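Local coordinates for protein argonaute 5 (Arabidopsis thaliana, PDB 4G0O), which probably recognises the 5' nucleotide of small RNAs through its MID domain, contributing to their sorting among Argonautes in gene regulation, at residues A[5-19]-A[43-57]. Numbering follows the deposited sequence.
Sequences MVNGAKVTSWTCVSF and GMEFKPQPAIPFISC
Val11 pairs in parallel with Phe46, and Val17 with Ile55, so 43-57 runs beside 5-19 in two short ladders separated by the loop 47-54. The first ladder closes the beta-alpha-beta crossover of the Rossmann-like MID domain, in which helix 27-42 links strand 7-18 to strand 45-46; the second adds strand 55-56 further along the same edge of 7-18, and strand 78-82 lies along the other edge. In the first ladder Val11 N gives a nearly straight bond to Glu45 O (2.8 Å), and Lys47 N returns one to Val11 O. Between the ladders the loop is gathered round Trp14. With chi1 at 70°, its CG sits between the backbone N and carbonyl carbon, and the indole reaches into the loop, where Trp14 NE1 donates to Lys47 O (2.7 Å) close to the ring plane. Phe46 brings its edge to one face of the indole in a T-shaped stack, planes at 72°, while Pro50 CB lies over the six-membered ring on the opposite face; Phe54 meets the indole rim to rim. A leucine in place of Trp14 would probably leave Lys47 O without its indole donor and open a gap between Phe46 and Pro50. Phe46 and Phe54 are each covered from 5-19: Val11 CB packs over the centre of the Phe46 ring, and Cys16 CB stands 3.4 Å from the Phe54 ring centroid. A water bridges the loop, donating to Thr12 O and Gln49 O and accepting from Trp14 N. Beyond it Ile55 CG1 lies 3.6 Å from Val17 CG2, and both side chains touch Ile69 of helix 62-72. Thr15 OG1 donates to Ile52 O at 2.9 Å, approaching from above the carbonyl plane.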
loop_
_atom_site.group_PDB
_atom_site.type_symbol
_atom_site.label_atom_id
_atom_site.label_comp_id
_atom_site.label_asym_id
_atom_site.label_seq_id
_atom_site.Cartn_x
_atom_site.Cartn_y
_atom_site.Cartn_z
ATOM N N MET A 5 5.399 -10.053 -13.959
ATOM C CA MET A 5 5.344 -8.689 -14.444
ATOM C C MET A 5 6.073 -8.636 -15.794
ATOM O O MET A 5 7.260 -8.922 -15.872
ATOM C CB MET A 5 6.007 -7.743 -13.439
ATOM C CG MET A 5 5.295 -7.697 -12.089
ATOM S SD MET A 5 6.093 -6.626 -10.889
ATOM C CE MET A 5 5.121 -6.889 -9.404
ATOM N N VAL A 6 5.361 -8.299 -16.861
ATOM C CA VAL A 6 6.009 -8.102 -18.153
ATOM C C VAL A 6 6.903 -6.896 -18.009
ATOM O O VAL A 6 8.066 -6.900 -18.411
ATOM C CB VAL A 6 4.989 -7.784 -19.252
ATOM C CG1 VAL A 6 5.694 -7.613 -20.585
ATOM C CG2 VAL A 6 3.937 -8.875 -19.333
ATOM N N ASN A 7 6.345 -5.867 -17.386
ATOM C CA ASN A 7 7.030 -4.604 -17.208
ATOM C C ASN A 7 6.779 -4.053 -15.796
ATOM O O ASN A 7 5.642 -3.764 -15.426
ATOM C CB ASN A 7 6.562 -3.645 -18.305
ATOM C CG ASN A 7 6.788 -2.205 -17.960
ATOM O OD1 ASN A 7 5.832 -1.419 -17.863
ATOM N ND2 ASN A 7 8.059 -1.828 -17.780
ATOM N N GLY A 8 7.837 -3.939 -15.000
ATOM C CA GLY A 8 7.700 -3.553 -13.608
ATOM C C GLY A 8 7.702 -2.045 -13.472
ATOM O O GLY A 8 8.666 -1.398 -13.871
ATOM N N ALA A 9 6.628 -1.474 -12.931
ATOM C CA ALA A 9 6.558 -0.013 -12.797
ATOM C C ALA A 9 7.680 0.503 -11.901
ATOM O O ALA A 9 8.293 -0.264 -11.160
ATOM C CB ALA A 9 5.192 0.429 -12.262
ATOM N N LYS A 10 7.965 1.797 -11.971
ATOM C CA LYS A 10 8.942 2.377 -11.055
ATOM C C LYS A 10 8.280 3.364 -10.094
ATOM O O LYS A 10 7.683 4.350 -10.518
ATOM C CB LYS A 10 10.098 3.035 -11.811
ATOM C CG LYS A 10 11.115 3.726 -10.895
ATOM C CD LYS A 10 12.113 4.541 -11.719
ATOM C CE LYS A 10 13.141 5.264 -10.850
ATOM N NZ LYS A 10 13.991 6.175 -11.690
ATOM N N VAL A 11 8.404 3.091 -8.798
ATOM C CA VAL A 11 7.791 3.922 -7.766
ATOM C C VAL A 11 8.846 4.718 -7.002
ATOM O O VAL A 11 9.732 4.137 -6.378
ATOM C CB VAL A 11 6.984 3.065 -6.751
ATOM C CG1 VAL A 11 6.293 3.940 -5.739
ATOM C CG2 VAL A 11 5.967 2.238 -7.464
ATOM N N THR A 12 8.721 6.043 -7.043
ATOM C CA THR A 12 9.626 6.963 -6.346
ATOM C C THR A 12 8.960 7.648 -5.138
ATOM O O THR A 12 9.628 8.036 -4.175
ATOM C CB THR A 12 10.129 8.072 -7.301
ATOM O OG1 THR A 12 10.551 7.487 -8.543
ATOM C CG2 THR A 12 11.298 8.824 -6.683
ATOM N N SER A 13 7.643 7.808 -5.205
ATOM C CA SER A 13 6.894 8.460 -4.140
ATOM C C SER A 13 5.824 7.524 -3.561
ATOM O O SER A 13 4.843 7.202 -4.220
ATOM C CB SER A 13 6.247 9.740 -4.681
ATOM O OG SER A 13 5.760 10.553 -3.630
ATOM N N TRP A 14 6.031 7.072 -2.333
ATOM C CA TRP A 14 5.107 6.135 -1.702
ATOM C C TRP A 14 5.194 6.308 -0.188
ATOM O O TRP A 14 6.175 6.844 0.321
ATOM C CB TRP A 14 5.432 4.679 -2.096
ATOM C CG TRP A 14 6.719 4.199 -1.484
ATOM C CD1 TRP A 14 7.971 4.306 -2.013
ATOM C CD2 TRP A 14 6.882 3.573 -0.198
ATOM N NE1 TRP A 14 8.902 3.782 -1.139
ATOM C CE2 TRP A 14 8.256 3.329 -0.022
ATOM C CE3 TRP A 14 5.995 3.196 0.813
ATOM C CZ2 TRP A 14 8.758 2.736 1.122
ATOM C CZ3 TRP A 14 6.500 2.605 1.941
ATOM C CH2 TRP A 14 7.867 2.377 2.088
ATOM N N THR A 15 4.161 5.881 0.525
ATOM C CA THR A 15 4.225 5.811 1.980
ATOM C C THR A 15 3.120 4.906 2.495
ATOM O O THR A 15 2.349 4.348 1.714
ATOM C CB THR A 15 4.159 7.202 2.660
ATOM O OG1 THR A 15 4.447 7.066 4.056
ATOM C CG2 THR A 15 2.792 7.839 2.475
ATOM N N CYS A 16 3.051 4.763 3.810
ATOM C CA CYS A 16 2.145 3.806 4.417
ATOM C C CYS A 16 1.315 4.463 5.502
ATOM O O CYS A 16 1.837 5.254 6.298
ATOM C CB CYS A 16 2.951 2.678 5.027
ATOM S SG CYS A 16 1.982 1.470 5.931
ATOM N N VAL A 17 0.027 4.125 5.535
ATOM C CA VAL A 17 -0.851 4.565 6.612
ATOM C C VAL A 17 -1.500 3.370 7.244
ATOM O O VAL A 17 -1.932 2.441 6.548
ATOM C CB VAL A 17 -1.986 5.459 6.104
ATOM C CG1 VAL A 17 -2.648 6.202 7.257
ATOM C CG2 VAL A 17 -1.448 6.433 5.147
ATOM N N SER A 18 -1.596 3.406 8.566
ATOM C CA SER A 18 -2.260 2.344 9.292
ATOM C C SER A 18 -3.419 2.863 10.129
ATOM O O SER A 18 -3.250 3.750 10.967
ATOM C CB SER A 18 -1.264 1.614 10.190
ATOM O OG SER A 18 -1.960 0.758 11.068
ATOM N N PHE A 19 -4.593 2.293 9.898
ATOM C CA PHE A 19 -5.747 2.564 10.734
ATOM C C PHE A 19 -6.013 1.398 11.687
ATOM O O PHE A 19 -7.082 1.293 12.281
ATOM C CB PHE A 19 -6.977 2.844 9.876
ATOM C CG PHE A 19 -6.779 3.966 8.885
ATOM C CD1 PHE A 19 -6.665 3.703 7.524
ATOM C CD2 PHE A 19 -6.679 5.277 9.318
ATOM C CE1 PHE A 19 -6.485 4.733 6.619
ATOM C CE2 PHE A 19 -6.484 6.310 8.419
ATOM C CZ PHE A 19 -6.390 6.039 7.064
ATOM N N GLY A 43 10.189 -7.471 -10.541
ATOM C CA GLY A 43 10.538 -6.617 -11.665
ATOM C C GLY A 43 10.323 -5.128 -11.476
ATOM O O GLY A 43 10.709 -4.333 -12.338
ATOM N N MET A 44 9.710 -4.735 -10.364
ATOM C CA MET A 44 9.481 -3.311 -10.100
ATOM C C MET A 44 10.743 -2.661 -9.579
ATOM O O MET A 44 11.697 -3.355 -9.201
ATOM C CB MET A 44 8.361 -3.101 -9.082
ATOM C CG MET A 44 7.001 -3.551 -9.567
ATOM S SD MET A 44 5.712 -3.029 -8.432
ATOM C CE MET A 44 5.520 -1.305 -8.931
ATOM N N GLU A 45 10.747 -1.332 -9.587
ATOM C CA GLU A 45 11.785 -0.562 -8.916
ATOM C C GLU A 45 11.130 0.369 -7.896
ATOM O O GLU A 45 10.160 1.053 -8.204
ATOM C CB GLU A 45 12.615 0.238 -9.916
ATOM C CG GLU A 45 13.967 0.638 -9.353
ATOM C CD GLU A 45 14.686 1.681 -10.188
ATOM O OE1 GLU A 45 14.512 1.693 -11.434
ATOM O OE2 GLU A 45 15.424 2.496 -9.573
ATOM N N PHE A 46 11.640 0.366 -6.669
ATOM C CA PHE A 46 11.067 1.170 -5.602
ATOM C C PHE A 46 12.159 1.960 -4.921
ATOM O O PHE A 46 13.204 1.402 -4.601
ATOM C CB PHE A 46 10.455 0.260 -4.540
ATOM C CG PHE A 46 8.956 0.206 -4.555
ATOM C CD1 PHE A 46 8.211 1.032 -3.720
ATOM C CD2 PHE A 46 8.293 -0.698 -5.366
ATOM C CE1 PHE A 46 6.847 0.968 -3.715
ATOM C CE2 PHE A 46 6.911 -0.756 -5.368
ATOM C CZ PHE A 46 6.191 0.073 -4.540
ATOM N N LYS A 47 11.910 3.246 -4.679
ATOM C CA LYS A 47 12.749 4.003 -3.769
ATOM C C LYS A 47 12.533 3.424 -2.382
ATOM O O LYS A 47 11.394 3.264 -1.959
ATOM C CB LYS A 47 12.352 5.471 -3.788
ATOM C CG LYS A 47 13.354 6.408 -3.159
ATOM C CD LYS A 47 12.970 7.851 -3.489
ATOM C CE LYS A 47 13.901 8.861 -2.826
ATOM N NZ LYS A 47 13.704 8.893 -1.357
ATOM N N PRO A 48 13.621 3.083 -1.677
ATOM C CA PRO A 48 13.488 2.428 -0.365
ATOM C C PRO A 48 12.960 3.324 0.753
ATOM O O PRO A 48 12.473 2.814 1.752
ATOM C CB PRO A 48 14.913 1.951 -0.043
ATOM C CG PRO A 48 15.803 2.691 -0.963
ATOM C CD PRO A 48 15.007 3.081 -2.173
ATOM N N GLN A 49 13.044 4.635 0.574
ATOM C CA GLN A 49 12.582 5.572 1.584
ATOM C C GLN A 49 11.206 6.087 1.166
ATOM O O GLN A 49 10.995 6.442 0.008
ATOM C CB GLN A 49 13.577 6.732 1.747
ATOM C CG GLN A 49 15.014 6.307 2.139
ATOM C CD GLN A 49 16.033 6.413 0.995
ATOM O OE1 GLN A 49 17.019 7.290 1.166
ATOM N NE2 GLN A 49 15.946 5.707 -0.012
ATOM N N PRO A 50 10.253 6.114 2.109
ATOM C CA PRO A 50 8.934 6.635 1.771
ATOM C C PRO A 50 9.036 8.150 1.595
ATOM O O PRO A 50 9.971 8.750 2.121
ATOM C CB PRO A 50 8.098 6.270 3.004
ATOM C CG PRO A 50 9.055 6.347 4.114
ATOM C CD PRO A 50 10.380 5.851 3.552
ATOM N N ALA A 51 8.109 8.759 0.865
ATOM C CA ALA A 51 8.203 10.181 0.575
ATOM C C ALA A 51 7.877 11.052 1.801
ATOM O O ALA A 51 8.299 12.207 1.891
ATOM C CB ALA A 51 7.297 10.525 -0.584
ATOM N N ILE A 52 7.104 10.502 2.730
ATOM C CA ILE A 52 6.892 11.114 4.043
ATOM C C ILE A 52 6.877 9.961 5.042
ATOM O O ILE A 52 6.648 8.815 4.645
ATOM C CB ILE A 52 5.560 11.912 4.123
ATOM C CG1 ILE A 52 4.374 11.014 3.773
ATOM C CG2 ILE A 52 5.605 13.159 3.233
ATOM C CD1 ILE A 52 3.021 11.620 4.122
ATOM N N PRO A 53 7.142 10.243 6.330
ATOM C CA PRO A 53 7.194 9.173 7.336
ATOM C C PRO A 53 5.881 8.394 7.422
ATOM O O PRO A 53 4.835 8.964 7.132
ATOM C CB PRO A 53 7.406 9.949 8.645
ATOM C CG PRO A 53 8.074 11.210 8.230
ATOM C CD PRO A 53 7.455 11.562 6.916
ATOM N N PHE A 54 5.928 7.130 7.830
ATOM C CA PHE A 54 4.700 6.359 7.993
ATOM C C PHE A 54 3.816 7.016 9.042
ATOM O O PHE A 54 4.309 7.663 9.970
ATOM C CB PHE A 54 4.992 4.912 8.410
ATOM C CG PHE A 54 5.551 4.059 7.310
ATOM C CD1 PHE A 54 5.682 2.687 7.482
ATOM C CD2 PHE A 54 5.953 4.623 6.097
ATOM C CE1 PHE A 54 6.202 1.887 6.465
ATOM C CE2 PHE A 54 6.472 3.831 5.080
ATOM C CZ PHE A 54 6.596 2.462 5.270
ATOM N N ILE A 55 2.510 6.837 8.895
ATOM C CA ILE A 55 1.553 7.409 9.818
ATOM C C ILE A 55 0.692 6.299 10.418
ATOM O O ILE A 55 0.270 5.371 9.727
ATOM C CB ILE A 55 0.661 8.464 9.117
ATOM C CG1 ILE A 55 0.567 8.189 7.615
ATOM C CG2 ILE A 55 1.222 9.855 9.300
ATOM C CD1 ILE A 55 1.689 8.844 6.746
ATOM N N SER A 56 0.455 6.384 11.718
ATOM C CA SER A 56 -0.469 5.481 12.377
ATOM C C SER A 56 -1.462 6.328 13.149
ATOM O O SER A 56 -1.066 7.199 13.921
ATOM C CB SER A 56 0.273 4.547 13.330
ATOM O OG SER A 56 -0.631 3.652 13.955
ATOM N N CYS A 57 -2.752 6.097 12.935
ATOM C CA CYS A 57 -3.751 6.930 13.588
ATOM C C CYS A 57 -5.054 6.149 13.763
ATOM O O CYS A 57 -5.216 5.087 13.152
ATOM C CB CYS A 57 -3.959 8.213 12.786
ATOM S SG CYS A 57 -4.666 7.933 11.167
HETATM O O HOH W 1 9.106 7.678 -1.702
HETATM O O HOH W 2 -0.498 0.201 13.592
#